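Local coordinates for protein oxidoreductase, short-chain dehydrogenase/reductase family (Aeromonas hydrophila subsp. hydrophila, PDB 3L6E) that probably acts as a nucleotide-dependent oxidoreductase of the short-chain dehydrogenase/reductase family, possibly reducing 3-dehydrosphinganine in sphingolipid metabolism, at residues L15-L19 / A204-L208; P178-R182 / F197-A203. All blocks are in the same frame, centred on the assembly; numbering follows the deposited sequence.

Interaction 1 (L15-L19 / A204-L208); sequences LGRAL and AAYML
Two helices on one face of the Rossmann-type sheet pack here through alanine, leucine and selenomethionine side chains. Segment 15-19 lies in the first helix, 14-25, at the end of the glycine-rich TGxxxGxG turn, G16 being its last glycine; in other SDR enzymes this turn meets the dinucleotide. Segment 204-208 belongs to helix 200-210, which precedes the last strand, 217-226, outermost within this chain. Both are regular α-helix, with i to i+4 bonds from L19 N to L15 O (3.0 Å) and from L208 N to A204 O (2.7 Å). Their axes approach to 10.0 Å and cross at -56°. The backbones come closest where L19 CA lies 5.2 Å from A204 CA. A18 CB meets A204 CB at 3.8 Å. L19, in the mt rotamer, reaches across with CD2, which sits 3.8 Å from A204 CA, 4.1 Å from M207 CB and 3.9 Å from CD2 of L208, itself mt. One turn before L19, L15 CD2 approaches M207 SE at 4.4 Å. The contact is wholly apolar and buries 252 Å². Beneath it, L15 and M207 rest on V133 of strand 128-137, L19 reaches strand 80-84, and M207 also touches strands 171-181 and 217-226.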
loop_
_atom_site.group_PDB
_atom_site.type_symbol
_atom_site.label_atom_id
_atom_site.label_comp_id
_atom_site.label_asym_id
_atom_site.label_seq_id
_atom_site.Cartn_x
_atom_site.Cartn_y
_atom_site.Cartn_z
ATOM N N LEU A 15 7.604 -16.565 -1.408
ATOM C CA LEU A 15 7.164 -15.262 -1.889
ATOM C C LEU A 15 7.359 -15.100 -3.393
ATOM O O LEU A 15 6.419 -14.748 -4.111
ATOM C CB LEU A 15 7.962 -14.188 -1.154
ATOM C CG LEU A 15 7.382 -12.828 -0.772
ATOM C CD1 LEU A 15 7.792 -12.480 0.658
ATOM C CD2 LEU A 15 7.866 -11.752 -1.732
ATOM N N GLY A 16 8.583 -15.329 -3.863
ATOM C CA GLY A 16 8.872 -15.258 -5.304
ATOM C C GLY A 16 8.073 -16.237 -6.161
ATOM O O GLY A 16 7.654 -15.889 -7.282
ATOM N N ARG A 17 7.866 -17.452 -5.631
ATOM C CA ARG A 17 6.988 -18.463 -6.239
ATOM C C ARG A 17 5.590 -17.894 -6.399
ATOM O O ARG A 17 5.058 -17.858 -7.511
ATOM C CB ARG A 17 6.904 -19.734 -5.375
ATOM C CG ARG A 17 7.724 -20.942 -5.808
ATOM C CD ARG A 17 7.234 -22.240 -5.091
ATOM N NE ARG A 17 5.796 -22.211 -4.788
ATOM C CZ ARG A 17 4.894 -23.109 -5.193
ATOM N NH1 ARG A 17 3.622 -22.962 -4.860
ATOM N NH2 ARG A 17 5.257 -24.153 -5.925
ATOM N N ALA A 18 4.998 -17.420 -5.298
ATOM C CA ALA A 18 3.620 -16.925 -5.328
ATOM C C ALA A 18 3.450 -15.746 -6.296
ATOM O O ALA A 18 2.458 -15.657 -7.023
ATOM C CB ALA A 18 3.141 -16.535 -3.909
ATOM N N LEU A 19 4.408 -14.829 -6.274
ATOM C CA LEU A 19 4.375 -13.689 -7.168
ATOM C C LEU A 19 4.486 -14.134 -8.618
ATOM O O LEU A 19 3.796 -13.596 -9.459
ATOM C CB LEU A 19 5.477 -12.680 -6.841
ATOM C CG LEU A 19 5.382 -11.843 -5.553
ATOM C CD1 LEU A 19 6.751 -11.331 -5.162
ATOM C CD2 LEU A 19 4.401 -10.686 -5.686
ATOM N N ALA A 204 1.426 -11.840 -1.942
ATOM C CA ALA A 204 1.487 -11.636 -3.399
ATOM C C ALA A 204 0.271 -10.911 -3.997
ATOM O O ALA A 204 0.429 -10.009 -4.837
ATOM C CB ALA A 204 1.703 -12.984 -4.130
ATOM N N ALA A 205 -0.918 -11.309 -3.552
ATOM C CA ALA A 205 -2.178 -10.799 -4.100
ATOM C C ALA A 205 -2.357 -9.318 -3.831
ATOM O O ALA A 205 -2.780 -8.572 -4.731
ATOM C CB ALA A 205 -3.389 -11.626 -3.587
ATOM N N TYR A 206 -2.033 -8.884 -2.606
ATOM C CA TYR A 206 -1.977 -7.451 -2.297
ATOM C C TYR A 206 -0.957 -6.721 -3.151
ATOM O O TYR A 206 -1.238 -5.643 -3.654
ATOM C CB TYR A 206 -1.605 -7.188 -0.833
ATOM C CG TYR A 206 -2.743 -7.364 0.135
ATOM C CD1 TYR A 206 -3.945 -6.671 -0.036
ATOM C CD2 TYR A 206 -2.627 -8.232 1.211
ATOM C CE1 TYR A 206 -4.998 -6.849 0.858
ATOM C CE2 TYR A 206 -3.654 -8.398 2.098
ATOM C CZ TYR A 206 -4.826 -7.704 1.927
ATOM O OH TYR A 206 -5.841 -7.903 2.834
HETATM N N MSE A 207 0.230 -7.312 -3.268
HETATM C CA MSE A 207 1.362 -6.714 -3.972
HETATM C C MSE A 207 1.056 -6.554 -5.471
HETATM O O MSE A 207 1.280 -5.487 -6.042
HETATM C CB MSE A 207 2.638 -7.542 -3.756
HETATM C CG MSE A 207 3.142 -7.556 -2.315
HETATM SE SE MSE A 207 4.637 -8.807 -1.970
HETATM C CE MSE A 207 6.084 -7.781 -2.673
ATOM N N LEU A 208 0.524 -7.605 -6.083
ATOM C CA LEU A 208 0.197 -7.576 -7.505
ATOM C C LEU A 208 -0.982 -6.656 -7.815
ATOM O O LEU A 208 -0.996 -6.004 -8.852
ATOM C CB LEU A 208 -0.068 -8.976 -8.052
ATOM C CG LEU A 208 1.081 -9.979 -7.965
ATOM C CD1 LEU A 208 0.611 -11.353 -8.428
ATOM C CD2 LEU A 208 2.303 -9.533 -8.725
#

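Interaction 2 (P178-R182 / F197-A203)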
loop_
_atom_site.group_PDB
_atom_site.type_symbol
_atom_site.label_atom_id
_atom_site.label_comp_id
_atom_site.label_asym_id
_atom_site.label_seq_id
_atom_site.Cartn_x
_atom_site.Cartn_y
_atom_site.Cartn_z
ATOM N N PRO A 178 6.082 -6.695 3.135
ATOM C CA PRO A 178 5.336 -7.755 3.820
ATOM C C PRO A 178 6.020 -8.064 5.138
ATOM O O PRO A 178 7.107 -8.621 5.114
ATOM C CB PRO A 178 5.527 -8.979 2.911
ATOM C CG PRO A 178 6.398 -8.535 1.763
ATOM C CD PRO A 178 7.022 -7.232 2.138
ATOM N N SER A 179 5.409 -7.699 6.259
ATOM C CA SER A 179 5.950 -8.022 7.584
ATOM C C SER A 179 5.234 -9.207 8.193
ATOM O O SER A 179 4.047 -9.121 8.528
ATOM C CB SER A 179 5.812 -6.840 8.538
ATOM O OG SER A 179 6.878 -5.932 8.376
ATOM N N GLY A 180 5.958 -10.313 8.347
ATOM C CA GLY A 180 5.426 -11.474 9.060
ATOM C C GLY A 180 5.294 -12.706 8.192
ATOM O O GLY A 180 4.377 -13.511 8.379
ATOM N N ILE A 181 6.210 -12.855 7.244
ATOM C CA ILE A 181 6.234 -14.031 6.394
ATOM C C ILE A 181 6.966 -15.191 7.111
ATOM O O ILE A 181 7.797 -14.958 7.997
ATOM C CB ILE A 181 6.823 -13.695 4.994
ATOM C CG1 ILE A 181 6.268 -14.641 3.923
ATOM C CG2 ILE A 181 8.352 -13.654 5.017
ATOM C CD1 ILE A 181 4.968 -14.160 3.284
ATOM N N ARG A 182 6.639 -16.429 6.749
ATOM C CA ARG A 182 7.134 -17.616 7.477
ATOM C C ARG A 182 8.544 -18.087 7.098
ATOM O O ARG A 182 9.021 -17.809 5.994
ATOM C CB ARG A 182 6.143 -18.783 7.334
ATOM C CG ARG A 182 5.363 -18.819 6.017
ATOM C CD ARG A 182 4.516 -20.087 5.885
ATOM N NE ARG A 182 3.900 -20.502 7.152
ATOM C CZ ARG A 182 2.618 -20.340 7.478
ATOM N NH1 ARG A 182 2.184 -20.760 8.661
ATOM N NH2 ARG A 182 1.768 -19.766 6.630
ATOM N N PHE A 197 2.960 -16.045 10.107
ATOM C CA PHE A 197 1.620 -16.541 9.799
ATOM C C PHE A 197 1.048 -15.942 8.491
ATOM O O PHE A 197 0.032 -16.418 7.999
ATOM C CB PHE A 197 0.669 -16.299 10.979
ATOM C CG PHE A 197 -0.271 -17.452 11.262
ATOM C CD1 PHE A 197 -0.313 -18.033 12.533
ATOM C CD2 PHE A 197 -1.117 -17.955 10.270
ATOM C CE1 PHE A 197 -1.176 -19.097 12.805
ATOM C CE2 PHE A 197 -1.980 -19.016 10.530
ATOM C CZ PHE A 197 -2.011 -19.591 11.801
HETATM N N MSE A 198 1.694 -14.916 7.934
HETATM C CA MSE A 198 1.318 -14.385 6.609
HETATM C C MSE A 198 1.669 -15.388 5.508
HETATM O O MSE A 198 2.808 -15.822 5.398
HETATM C CB MSE A 198 2.011 -13.043 6.337
HETATM C CG MSE A 198 1.772 -12.442 4.933
HETATM SE SE MSE A 198 2.768 -10.770 4.611
HETATM C CE MSE A 198 2.234 -9.790 6.202
ATOM N N THR A 199 0.687 -15.771 4.698
ATOM C CA THR A 199 0.966 -16.694 3.591
ATOM C C THR A 199 1.530 -15.925 2.401
ATOM O O THR A 199 1.162 -14.783 2.190
ATOM C CB THR A 199 -0.286 -17.491 3.137
ATOM O OG1 THR A 199 -1.181 -16.643 2.417
ATOM C CG2 THR A 199 -1.005 -18.109 4.315
ATOM N N PRO A 200 2.414 -16.554 1.616
ATOM C CA PRO A 200 2.880 -15.945 0.348
ATOM C C PRO A 200 1.740 -15.536 -0.599
ATOM O O PRO A 200 1.774 -14.449 -1.200
ATOM C CB PRO A 200 3.687 -17.075 -0.298
ATOM C CG PRO A 200 4.123 -17.940 0.832
ATOM C CD PRO A 200 3.048 -17.860 1.871
ATOM N N GLU A 201 0.739 -16.403 -0.714
ATOM C CA GLU A 201 -0.372 -16.217 -1.635
ATOM C C GLU A 201 -1.097 -14.905 -1.391
ATOM O O GLU A 201 -1.292 -14.123 -2.325
ATOM C CB GLU A 201 -1.365 -17.393 -1.542
ATOM C CG GLU A 201 -0.850 -18.720 -2.079
ATOM C CD GLU A 201 0.267 -19.332 -1.240
ATOM O OE1 GLU A 201 0.266 -19.167 -0.001
ATOM O OE2 GLU A 201 1.141 -19.996 -1.839
ATOM N N ASP A 202 -1.476 -14.671 -0.135
ATOM C CA ASP A 202 -2.146 -13.444 0.283
ATOM C C ASP A 202 -1.220 -12.221 0.129
ATOM O O ASP A 202 -1.647 -11.155 -0.359
ATOM C CB ASP A 202 -2.590 -13.546 1.739
ATOM C CG ASP A 202 -3.751 -14.517 1.968
ATOM O OD1 ASP A 202 -4.476 -14.934 1.027
ATOM O OD2 ASP A 202 -3.954 -14.832 3.156
ATOM N N ALA A 203 0.039 -12.374 0.542
ATOM C CA ALA A 203 1.015 -11.287 0.405
ATOM C C ALA A 203 1.083 -10.883 -1.084
ATOM O O ALA A 203 0.759 -9.755 -1.435
ATOM C CB ALA A 203 2.384 -11.707 0.950
#
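At the C-terminal end of a parallel strand of the Rossmann-type sheet, 178-182 packs against the residues that lead into helix 200-210. The two segments are the ends of the connection that in SDR enzymes usually forms the flexible substrate-binding loop, consistent with 186-196 being unmodelled. M198, a selenomethionine, dominates: chi1 and chi2 are t and chi3 is m, so SE lies 3.7 Å from P178 CB and CE 3.0 Å from S179 O. At G180, phi is 117°, where a CB would jam against S179 O. G180 O accepts M198 N at 3.1 Å and, weakly, F197 N at 3.4 Å. I181, with chi1 t and chi2 p, directs CD1 to 3.4 Å from M198 O and 4.3 Å from A203 CB. Exposed R182 lays its guanidinium beside the F197-T199 backbone, with F197 CA over one face and T199 CG2 at the edge, 4.0 Å from R182 NH2. T199, in the p rotamer, is the N-cap, its OG1 accepting D202 N at 3.2 Å.

Helix 200-210 supplies one side of both contacts, whose centres lie 9 Å apart: its N-terminal turn and the residues before it serve interaction 2, and the following turn serves interaction 1. The two meet directly, A18 CB lying 3.7 Å from P200 O, and M207 SE 4.1 Å from P178 CG. Interaction 1 is buried and purely apolar, helix against helix above the sheet. Interaction 2 is only partly buried, running from P178 outward to exposed R182 and F197, and adds backbone hydrogen bonds to its apolar packing. Along the chain it is nested within the loop closed by interaction 1. Both border the second subunit, where Y206 and T199 hydrogen-bond to E212 and S216 of that chain.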